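Local coordinates for protein bifunctional endo-1,4-beta-xylanase A (Neocallimastix patriciarum, PDB 2VG9) that hydrolyses internal beta-1,4 linkages of xylan as a family 11 endo-xylanase, here in a loop-swapped form of the fungal enzyme, at residues A[1-7]-A[28-34]; A[86-92]-A[197-203]; A[134-138]-A[161-167]. All coordinates share one frame; numbering follows the deposited sequence.

Contact 1: A[1-7]-A[28-34]; sequences MKFTVGN and GEGSMTL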
loop_
_atom_site.group_PDB
_atom_site.type_symbol
_atom_site.label_atom_id
_atom_site.label_comp_id
_atom_site.label_asym_id
_atom_site.label_seq_id
_atom_site.Cartn_x
_atom_site.Cartn_y
_atom_site.Cartn_z
ATOM N N MET A 1 7.474 20.616 -4.694
ATOM C CA MET A 1 6.441 20.333 -5.748
ATOM C C MET A 1 5.201 19.622 -5.151
ATOM O O MET A 1 5.304 18.500 -4.657
ATOM C CB MET A 1 7.056 19.496 -6.873
ATOM C CG MET A 1 6.132 19.271 -8.031
ATOM S SD MET A 1 5.756 20.807 -8.887
ATOM C CE MET A 1 4.133 20.392 -9.551
ATOM N N LYS A 2 4.044 20.291 -5.244
ATOM C CA LYS A 2 2.806 19.850 -4.606
ATOM C C LYS A 2 1.642 19.526 -5.593
ATOM O O LYS A 2 1.427 20.208 -6.609
ATOM C CB LYS A 2 2.377 20.874 -3.544
ATOM C CG LYS A 2 1.111 20.523 -2.813
ATOM C CD LYS A 2 0.367 21.767 -2.317
ATOM C CE LYS A 2 0.526 21.974 -0.800
ATOM N NZ LYS A 2 -0.317 23.150 -0.310
ATOM N N PHE A 3 0.885 18.490 -5.249
ATOM C CA PHE A 3 -0.264 18.028 -6.013
ATOM C C PHE A 3 -1.449 17.931 -5.065
ATOM O O PHE A 3 -1.334 17.269 -4.026
ATOM C CB PHE A 3 0.027 16.658 -6.596
ATOM C CG PHE A 3 1.186 16.670 -7.551
ATOM C CD1 PHE A 3 1.011 17.134 -8.858
ATOM C CD2 PHE A 3 2.455 16.261 -7.137
ATOM C CE1 PHE A 3 2.096 17.189 -9.739
ATOM C CE2 PHE A 3 3.530 16.296 -8.014
ATOM C CZ PHE A 3 3.345 16.750 -9.321
ATOM N N THR A 4 -2.549 18.604 -5.424
ATOM C CA THR A 4 -3.702 18.774 -4.545
ATOM C C THR A 4 -4.901 18.060 -5.141
ATOM O O THR A 4 -5.108 18.098 -6.357
ATOM C CB THR A 4 -4.013 20.261 -4.284
ATOM O OG1 THR A 4 -2.890 20.860 -3.634
ATOM C CG2 THR A 4 -5.228 20.428 -3.338
ATOM N N VAL A 5 -5.676 17.389 -4.293
ATOM C CA VAL A 5 -6.886 16.718 -4.756
ATOM C C VAL A 5 -8.121 17.151 -3.936
ATOM O O VAL A 5 -7.999 17.593 -2.782
ATOM C CB VAL A 5 -6.740 15.158 -4.786
ATOM C CG1 VAL A 5 -5.676 14.712 -5.819
ATOM C CG2 VAL A 5 -6.435 14.606 -3.361
ATOM N N GLY A 6 -9.295 17.023 -4.551
ATOM C CA GLY A 6 -10.554 17.366 -3.907
ATOM C C GLY A 6 -10.989 18.803 -4.114
ATOM O O GLY A 6 -11.956 19.262 -3.487
ATOM N N ASN A 7 -10.272 19.511 -4.986
ATOM C CA ASN A 7 -10.538 20.923 -5.281
ATOM C C ASN A 7 -10.627 21.190 -6.796
ATOM O O ASN A 7 -10.185 22.233 -7.281
ATOM C CB ASN A 7 -9.475 21.822 -4.626
ATOM C CG ASN A 7 -9.535 21.798 -3.094
ATOM O OD1 ASN A 7 -10.585 22.075 -2.491
ATOM N ND2 ASN A 7 -8.395 21.466 -2.450
ATOM N N GLY A 28 -13.022 13.777 -0.292
ATOM C CA GLY A 28 -12.178 14.484 0.654
ATOM C C GLY A 28 -11.345 15.533 -0.065
ATOM O O GLY A 28 -11.640 15.899 -1.199
ATOM N N GLU A 29 -10.295 16.004 0.599
ATOM C CA GLU A 29 -9.278 16.873 0.004
ATOM C C GLU A 29 -7.946 16.482 0.616
ATOM O O GLU A 29 -7.900 15.877 1.707
ATOM C CB GLU A 29 -9.536 18.396 0.222
ATOM C CG GLU A 29 -9.026 18.982 1.566
ATOM C CD GLU A 29 -7.544 19.468 1.547
ATOM O OE1 GLU A 29 -7.089 19.988 0.481
ATOM O OE2 GLU A 29 -6.844 19.349 2.615
ATOM N N GLY A 30 -6.863 16.845 -0.070
ATOM C CA GLY A 30 -5.539 16.502 0.409
ATOM C C GLY A 30 -4.486 16.899 -0.605
ATOM O O GLY A 30 -4.798 17.445 -1.668
ATOM N N SER A 31 -3.234 16.630 -0.262
ATOM C CA SER A 31 -2.144 16.968 -1.123
ATOM C C SER A 31 -0.957 16.070 -0.838
ATOM O O SER A 31 -0.887 15.436 0.212
ATOM C CB SER A 31 -1.779 18.440 -0.959
ATOM O OG SER A 31 -1.254 18.714 0.324
ATOM N N MET A 32 -0.072 15.975 -1.828
ATOM C CA MET A 32 1.199 15.302 -1.686
ATOM C C MET A 32 2.245 16.282 -2.131
ATOM O O MET A 32 2.094 16.937 -3.154
ATOM C CB MET A 32 1.272 14.045 -2.569
ATOM C CG MET A 32 2.674 13.380 -2.565
ATOM S SD MET A 32 2.861 11.956 -3.696
ATOM C CE MET A 32 1.182 11.836 -4.182
ATOM N N THR A 33 3.328 16.345 -1.375
ATOM C CA THR A 33 4.508 17.153 -1.742
ATOM C C THR A 33 5.632 16.172 -1.945
ATOM O O THR A 33 5.990 15.460 -1.016
ATOM C CB THR A 33 4.823 18.213 -0.620
ATOM O OG1 THR A 33 3.682 19.094 -0.478
ATOM C CG2 THR A 33 6.033 19.058 -0.939
ATOM N N LEU A 34 6.185 16.120 -3.154
ATOM C CA LEU A 34 7.343 15.246 -3.451
ATOM C C LEU A 34 8.596 15.672 -2.713
ATOM O O LEU A 34 8.780 16.851 -2.464
ATOM C CB LEU A 34 7.675 15.262 -4.956
ATOM C CG LEU A 34 6.584 14.950 -5.955
ATOM C CD1 LEU A 34 7.160 14.946 -7.382
ATOM C CD2 LEU A 34 5.878 13.623 -5.621
#
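F3 and M32 form an antiparallel hydrogen-bonded pair, and the backbone carries most of this contact. F3 N donates to M32 O at 2.9 Å, and M32 N returns to F3 O at 2.8 Å. The same two-way exchange joins V5 and G30, where V5 N reaches G30 O almost straight, with 171° at the hydrogen. L34 N bonds to M1 O and closes the far end. Between these pairs sit the non-hydrogen-bonded couples K2 with T33 and T4 with S31, whose alpha carbons lean on opposing carbonyls; S31 CA, for example, lies 3.0 Å from F3 O.

The apolar contact is chiefly that of L34 with F3. L34 comes to the rim of the F3 ring, its CG lying in the ring plane 3.9 Å from F3 CE2. F3 CG stands anti to the carbonyl carbon (chi1 -62°), which turns the ring along the sheet to where L34 crosses it. On the same face as F3, V5 CG2 packs over the G30 backbone, 3.7 Å from G30 O.

On the other face the aliphatic part of K2 runs past T33 and on to S31, with K2 CG 3.8 Å from T33 OG1. S31 OG itself is bonded to E43.

Where strand 2-5 ends, G6 has no room for a side chain: a beta carbon would run into G28 O and E29 CA, and its phi of 90° calls for glycine independently.

In the jelly roll, strand 2-5 is one of the two outermost strands of its antiparallel sheet within the chain, and strand 29-34 separates it from strand 40-45, to which E29, S31 and T33 are hydrogen-bonded through their backbones. The F3 ring stacks on Y21, while V5 and M32 pack against strands 19-26 and 52-60 of the second sheet.

Contact 2: A[86-92]-A[197-203]; sequences SASGNSR and NAEGWQS. With ACT (acetate ion), chain D.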
loop_
_atom_site.group_PDB
_atom_site.type_symbol
_atom_site.label_atom_id
_atom_site.label_comp_id
_atom_site.label_asym_id
_atom_site.label_seq_id
_atom_site.Cartn_x
_atom_site.Cartn_y
_atom_site.Cartn_z
ATOM N N SER A 86 -11.359 11.650 13.041
ATOM C CA SER A 86 -11.945 10.375 12.648
ATOM C C SER A 86 -13.459 10.442 12.757
ATOM O O SER A 86 -14.002 10.520 13.852
ATOM C CB SER A 86 -11.362 9.220 13.473
ATOM O OG SER A 86 -11.882 7.983 13.021
ATOM N N ALA A 87 -14.149 10.482 11.628
ATOM C CA ALA A 87 -15.621 10.420 11.666
ATOM C C ALA A 87 -16.027 8.969 11.540
ATOM O O ALA A 87 -16.467 8.536 10.462
ATOM C CB ALA A 87 -16.232 11.253 10.535
ATOM N N SER A 88 -15.882 8.216 12.621
ATOM C CA SER A 88 -15.915 6.753 12.538
ATOM C C SER A 88 -14.985 6.262 11.426
ATOM O O SER A 88 -15.364 5.436 10.577
ATOM C CB SER A 88 -17.345 6.237 12.294
ATOM O OG SER A 88 -18.107 6.440 13.462
ATOM N N GLY A 89 -13.773 6.785 11.416
ATOM C CA GLY A 89 -12.872 6.518 10.303
ATOM C C GLY A 89 -11.607 5.783 10.705
ATOM O O GLY A 89 -11.509 5.224 11.800
ATOM N N ASN A 90 -10.649 5.737 9.780
ATOM C CA ASN A 90 -9.432 4.982 10.002
ATOM C C ASN A 90 -8.382 5.358 8.965
ATOM O O ASN A 90 -8.641 6.141 8.039
ATOM C CB ASN A 90 -9.737 3.483 9.973
ATOM C CG ASN A 90 -10.367 3.031 8.671
ATOM O OD1 ASN A 90 -9.676 2.884 7.670
ATOM N ND2 ASN A 90 -11.686 2.751 8.698
ATOM N N SER A 91 -7.179 4.850 9.156
ATOM C CA SER A 91 -6.141 5.057 8.178
ATOM C C SER A 91 -5.071 3.999 8.398
ATOM O O SER A 91 -5.070 3.287 9.416
ATOM C CB SER A 91 -5.577 6.492 8.231
ATOM O OG SER A 91 -5.053 6.796 9.497
ATOM N N ARG A 92 -4.173 3.879 7.427
ATOM C CA ARG A 92 -3.087 2.940 7.532
ATOM C C ARG A 92 -1.872 3.454 6.785
ATOM O O ARG A 92 -1.985 4.226 5.811
ATOM C CB ARG A 92 -3.508 1.599 6.943
ATOM C CG ARG A 92 -3.640 1.606 5.418
ATOM C CD ARG A 92 -4.181 0.265 4.933
ATOM N NE ARG A 92 -5.601 0.201 5.239
ATOM C CZ ARG A 92 -6.474 -0.645 4.697
ATOM N NH1 ARG A 92 -6.099 -1.556 3.800
ATOM N NH2 ARG A 92 -7.737 -0.580 5.075
ATOM N N ASN A 197 2.359 3.403 1.098
ATOM C CA ASN A 197 1.016 3.937 0.889
ATOM C C ASN A 197 0.417 4.458 2.201
ATOM O O ASN A 197 0.456 3.771 3.199
ATOM C CB ASN A 197 0.151 2.785 0.312
ATOM C CG ASN A 197 -1.342 3.132 0.206
ATOM O OD1 ASN A 197 -1.722 4.053 -0.476
ATOM N ND2 ASN A 197 -2.190 2.331 0.851
ATOM N N ALA A 198 -0.087 5.682 2.186
ATOM C CA ALA A 198 -0.852 6.267 3.281
ATOM C C ALA A 198 -2.275 6.357 2.783
ATOM O O ALA A 198 -2.524 7.018 1.765
ATOM C CB ALA A 198 -0.309 7.685 3.634
ATOM N N GLU A 199 -3.215 5.667 3.430
ATOM C CA GLU A 199 -4.628 5.853 3.059
ATOM C C GLU A 199 -5.520 6.132 4.269
ATOM O O GLU A 199 -5.188 5.728 5.400
ATOM C CB GLU A 199 -5.172 4.702 2.193
ATOM C CG GLU A 199 -5.025 3.298 2.796
ATOM C CD GLU A 199 -5.368 2.175 1.797
ATOM O OE1 GLU A 199 -6.326 1.413 2.044
ATOM O OE2 GLU A 199 -4.724 2.072 0.741
ATOM N N GLY A 200 -6.652 6.798 4.014
ATOM C CA GLY A 200 -7.576 7.213 5.046
ATOM C C GLY A 200 -9.023 7.096 4.594
ATOM O O GLY A 200 -9.365 7.495 3.469
ATOM N N TRP A 201 -9.858 6.532 5.467
ATOM C CA TRP A 201 -11.287 6.413 5.254
ATOM C C TRP A 201 -12.001 7.200 6.347
ATOM O O TRP A 201 -11.793 6.921 7.542
ATOM C CB TRP A 201 -11.710 4.958 5.335
ATOM C CG TRP A 201 -13.208 4.742 5.263
ATOM C CD1 TRP A 201 -14.063 4.421 6.302
ATOM C CD2 TRP A 201 -14.014 4.787 4.086
ATOM N NE1 TRP A 201 -15.353 4.286 5.832
ATOM C CE2 TRP A 201 -15.346 4.489 4.475
ATOM C CE3 TRP A 201 -13.738 5.015 2.730
ATOM C CZ2 TRP A 201 -16.398 4.462 3.561
ATOM C CZ3 TRP A 201 -14.784 4.977 1.822
ATOM C CH2 TRP A 201 -16.100 4.697 2.242
ATOM N N GLN A 202 -12.802 8.192 5.953
ATOM C CA GLN A 202 -13.566 9.008 6.921
ATOM C C GLN A 202 -12.630 9.543 8.032
ATOM O O GLN A 202 -12.971 9.572 9.213
ATOM C CB GLN A 202 -14.779 8.221 7.487
ATOM C CG GLN A 202 -15.812 7.855 6.407
ATOM C CD GLN A 202 -17.005 7.035 6.906
ATOM O OE1 GLN A 202 -17.081 6.612 8.085
ATOM N NE2 GLN A 202 -17.940 6.782 6.006
ATOM N N SER A 203 -11.448 9.979 7.628
ATOM C CA SER A 203 -10.448 10.503 8.551
ATOM C C SER A 203 -9.691 11.675 7.954
ATOM O O SER A 203 -9.817 11.968 6.754
ATOM C CB SER A 203 -9.433 9.400 8.948
ATOM O OG SER A 203 -8.681 8.981 7.815
HETATM C C ACT D . -14.762 0.217 7.704
HETATM O O ACT D . -15.424 -0.635 7.045
HETATM O OXT ACT D . -13.926 0.894 7.053
HETATM C CH3 ACT D . -14.952 0.418 9.182
#
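The R92 guanidinium carries E199 OE1 over the centre of one face, 3.3 Å above its plane. R92 and E199 run side by side in the same direction, their CG atoms 3.4 Å apart, and the salt bridge is one of charges alone, since no N-H points at the oxygen. On the W201 ring, Q202 CG lies over one face, toward the rim. The N90 amide crosses W201 obliquely, the two planes 23° apart, and its ND2 makes a weak 3.3 Å hydrogen bond to OXT of an acetate probably left from crystallisation.

Strands 89-92 and 197-200 are antiparallel, and the register slips by two residues between S86 and N90: a beta bulge where both chains turn a corner from one sheet of the jelly roll to the other. S86 OG accepts from G89 N, an ST motif that spans the corner, and is also hydrogen-bonded to D120.

N90 O takes two donors from opposite faces of its plane, W201 N at 2.9 Å and S203 OG at 2.8 Å. R92 packs onto Y113 and I115, and S203 OG also bonds to W44.

Contact 3: A[134-138]-A[161-167]; sequences GAQYK and SVRQQKR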
loop_
_atom_site.group_PDB
_atom_site.type_symbol
_atom_site.label_atom_id
_atom_site.label_comp_id
_atom_site.label_asym_id
_atom_site.label_seq_id
_atom_site.Cartn_x
_atom_site.Cartn_y
_atom_site.Cartn_z
ATOM N N GLY A 134 12.196 -10.369 12.192
ATOM C CA GLY A 134 12.254 -10.497 13.629
ATOM C C GLY A 134 10.985 -10.058 14.337
ATOM O O GLY A 134 10.981 -9.882 15.568
ATOM N N ALA A 135 9.919 -9.843 13.559
ATOM C CA ALA A 135 8.687 -9.288 14.090
ATOM C C ALA A 135 7.491 -10.146 13.705
ATOM O O ALA A 135 7.511 -10.845 12.671
ATOM C CB ALA A 135 8.484 -7.853 13.580
ATOM N N GLN A 136 6.440 -10.047 14.519
ATOM C CA GLN A 136 5.201 -10.777 14.314
ATOM C C GLN A 136 4.241 -10.049 13.363
ATOM O O GLN A 136 3.985 -8.836 13.527
ATOM C CB GLN A 136 4.501 -11.044 15.659
ATOM C CG GLN A 136 5.310 -11.943 16.618
ATOM C CD GLN A 136 5.826 -13.257 15.941
ATOM O OE1 GLN A 136 7.030 -13.412 15.663
ATOM N NE2 GLN A 136 4.902 -14.176 15.657
ATOM N N TYR A 137 3.766 -10.795 12.353
ATOM C CA TYR A 137 2.777 -10.299 11.406
ATOM C C TYR A 137 1.719 -11.385 11.338
ATOM O O TYR A 137 2.036 -12.574 11.402
ATOM C CB TYR A 137 3.361 -10.117 9.997
ATOM C CG TYR A 137 4.262 -8.911 9.822
ATOM C CD1 TYR A 137 3.779 -7.733 9.230
ATOM C CD2 TYR A 137 5.594 -8.936 10.256
ATOM C CE1 TYR A 137 4.630 -6.636 9.042
ATOM C CE2 TYR A 137 6.431 -7.808 10.103
ATOM C CZ TYR A 137 5.950 -6.682 9.510
ATOM O OH TYR A 137 6.772 -5.563 9.345
ATOM N N LYS A 138 0.472 -10.966 11.193
ATOM C CA LYS A 138 -0.637 -11.857 10.924
ATOM C C LYS A 138 -0.908 -11.807 9.440
ATOM O O LYS A 138 -1.105 -10.712 8.864
ATOM C CB LYS A 138 -1.859 -11.343 11.662
ATOM C CG LYS A 138 -3.092 -12.203 11.448
ATOM C CD LYS A 138 -4.273 -11.707 12.256
ATOM C CE LYS A 138 -5.452 -12.668 12.039
ATOM N NZ LYS A 138 -6.530 -12.382 13.007
ATOM N N SER A 161 -0.400 -8.795 5.326
ATOM C CA SER A 161 0.435 -9.003 6.499
ATOM C C SER A 161 0.182 -7.791 7.385
ATOM O O SER A 161 0.436 -6.651 6.989
ATOM C CB SER A 161 1.914 -8.946 6.131
ATOM O OG SER A 161 2.359 -10.122 5.504
ATOM N N VAL A 162 -0.268 -8.029 8.608
ATOM C CA VAL A 162 -0.499 -6.919 9.503
ATOM C C VAL A 162 0.509 -7.004 10.637
ATOM O O VAL A 162 0.512 -7.986 11.391
ATOM C CB VAL A 162 -1.956 -6.936 10.027
ATOM C CG1 VAL A 162 -2.186 -5.802 11.067
ATOM C CG2 VAL A 162 -2.922 -6.854 8.833
ATOM N N ARG A 163 1.371 -5.996 10.746
ATOM C CA ARG A 163 2.371 -5.940 11.829
ATOM C C ARG A 163 1.685 -5.803 13.190
ATOM O O ARG A 163 0.841 -4.908 13.388
ATOM C CB ARG A 163 3.328 -4.751 11.645
ATOM C CG ARG A 163 4.574 -4.874 12.502
ATOM C CD ARG A 163 5.566 -3.720 12.281
ATOM N NE ARG A 163 6.694 -3.761 13.242
ATOM C CZ ARG A 163 7.824 -4.433 13.027
ATOM N NH1 ARG A 163 7.995 -5.085 11.889
ATOM N NH2 ARG A 163 8.817 -4.406 13.908
ATOM N N GLN A 164 2.060 -6.685 14.121
ATOM C CA GLN A 164 1.431 -6.716 15.441
ATOM C C GLN A 164 1.860 -5.533 16.328
ATOM O O GLN A 164 1.044 -5.002 17.090
ATOM C CB GLN A 164 1.613 -8.088 16.118
ATOM C CG GLN A 164 0.951 -9.223 15.284
ATOM C CD GLN A 164 -0.531 -8.952 15.038
ATOM O OE1 GLN A 164 -0.956 -8.575 13.937
ATOM N NE2 GLN A 164 -1.308 -9.091 16.070
ATOM N N GLN A 165 3.119 -5.113 16.182
ATOM C CA GLN A 165 3.678 -3.971 16.932
ATOM C C GLN A 165 3.801 -2.809 15.933
ATOM O O GLN A 165 4.713 -2.825 15.099
ATOM C CB GLN A 165 5.052 -4.355 17.490
ATOM C CG GLN A 165 5.596 -3.461 18.629
ATOM C CD GLN A 165 7.136 -3.640 18.926
ATOM O OE1 GLN A 165 7.757 -4.667 18.574
ATOM N NE2 GLN A 165 7.740 -2.614 19.587
ATOM N N LYS A 166 2.908 -1.816 16.018
ATOM C CA LYS A 166 2.904 -0.693 15.089
ATOM C C LYS A 166 4.222 0.079 15.084
ATOM O O LYS A 166 4.822 0.337 16.138
ATOM C CB LYS A 166 1.794 0.275 15.457
ATOM C CG LYS A 166 0.401 -0.218 15.162
ATOM C CD LYS A 166 -0.598 0.682 15.903
ATOM C CE LYS A 166 -2.043 0.187 15.714
ATOM N NZ LYS A 166 -3.015 1.216 16.209
ATOM N N ARG A 167 4.656 0.510 13.905
ATOM C CA ARG A 167 5.816 1.361 13.847
ATOM C C ARG A 167 5.740 2.284 12.629
ATOM O O ARG A 167 4.881 2.092 11.766
ATOM C CB ARG A 167 7.072 0.496 13.816
ATOM C CG ARG A 167 7.202 -0.316 12.552
ATOM C CD ARG A 167 8.537 -1.042 12.485
ATOM N NE ARG A 167 8.629 -1.789 11.219
ATOM C CZ ARG A 167 9.735 -2.385 10.777
ATOM N NH1 ARG A 167 10.848 -2.369 11.523
ATOM N NH2 ARG A 167 9.710 -3.030 9.609
HETATM O O HOH W 1 5.159 -6.869 15.034
#
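Y137 and R163 cross obliquely, the arginine chain passing over one face of the phenol ring before its guanidinium comes round to the hydroxyl. R163 CG sits above that face, 4.1 Å from the ring centroid and 26° off the normal, a CH-pi contact. With CG anti to the backbone N (chi1 -164°) and the chain extended as far as NE, the arginine spans the ring from CE1 to OH. There R163 NH1 donates to Y137 OH at 2.9 Å, the oxygen lying in the guanidinium plane at its edge, although ring and guanidinium planes stand 78° apart.

A135 CB lies on one face of the R163 guanidinium, 3.3 Å from R163 NH1, and R167 NE on the opposite face, 3.2 Å above the plane. E116 probably offsets part of the gathered charge: it forms a salt bridge with R167 and a hydrogen bond with Y137 OH. A phenylalanine in place of Y137 lacks the hydroxyl, and R163 NH1 and E116 would probably each lose a partner, leaving the guanidinium less firmly fixed at that edge.

The backbones meet as an antiparallel pair, K138 and V162 exchanging hydrogen bonds. Beyond them Q164 N reaches Q136 O at 2.9 Å, and a water links the same carbonyl to Q165 N.

Strand 135-145 lies between strands 128-132 and 153-163 in the larger sheet of the jelly roll; on the far side of strand 153-163, S161 and R163 are hydrogen-bonded to strand 110-115. K138 extends to D124 in a salt bridge, and the Y137 ring meets H177 of helix 174-182 edge-to-face.

In the fold
From the N terminus, contact 1 comes first: the chain leaves strand 2-5, makes a hairpin of strands 11-16 and 19-26 in the other sheet, and returns in 28-34, fixing the edge of the six-stranded sheet. Contact 2 then opens at 86-92 and closes only at 197-203, about a hundred residues later; it pairs 89-100 with 190-200 in the large sheet and reaches the six-stranded sheet at its corner. Contact 3 forms within that long excursion, pairing 135-145 with 153-163 in the large sheet; its nearest atoms to contact 2 are about 7 Å away. Contacts 1 and 3 lie on opposite sides of the chain's centre, their own centres about 30 Å apart.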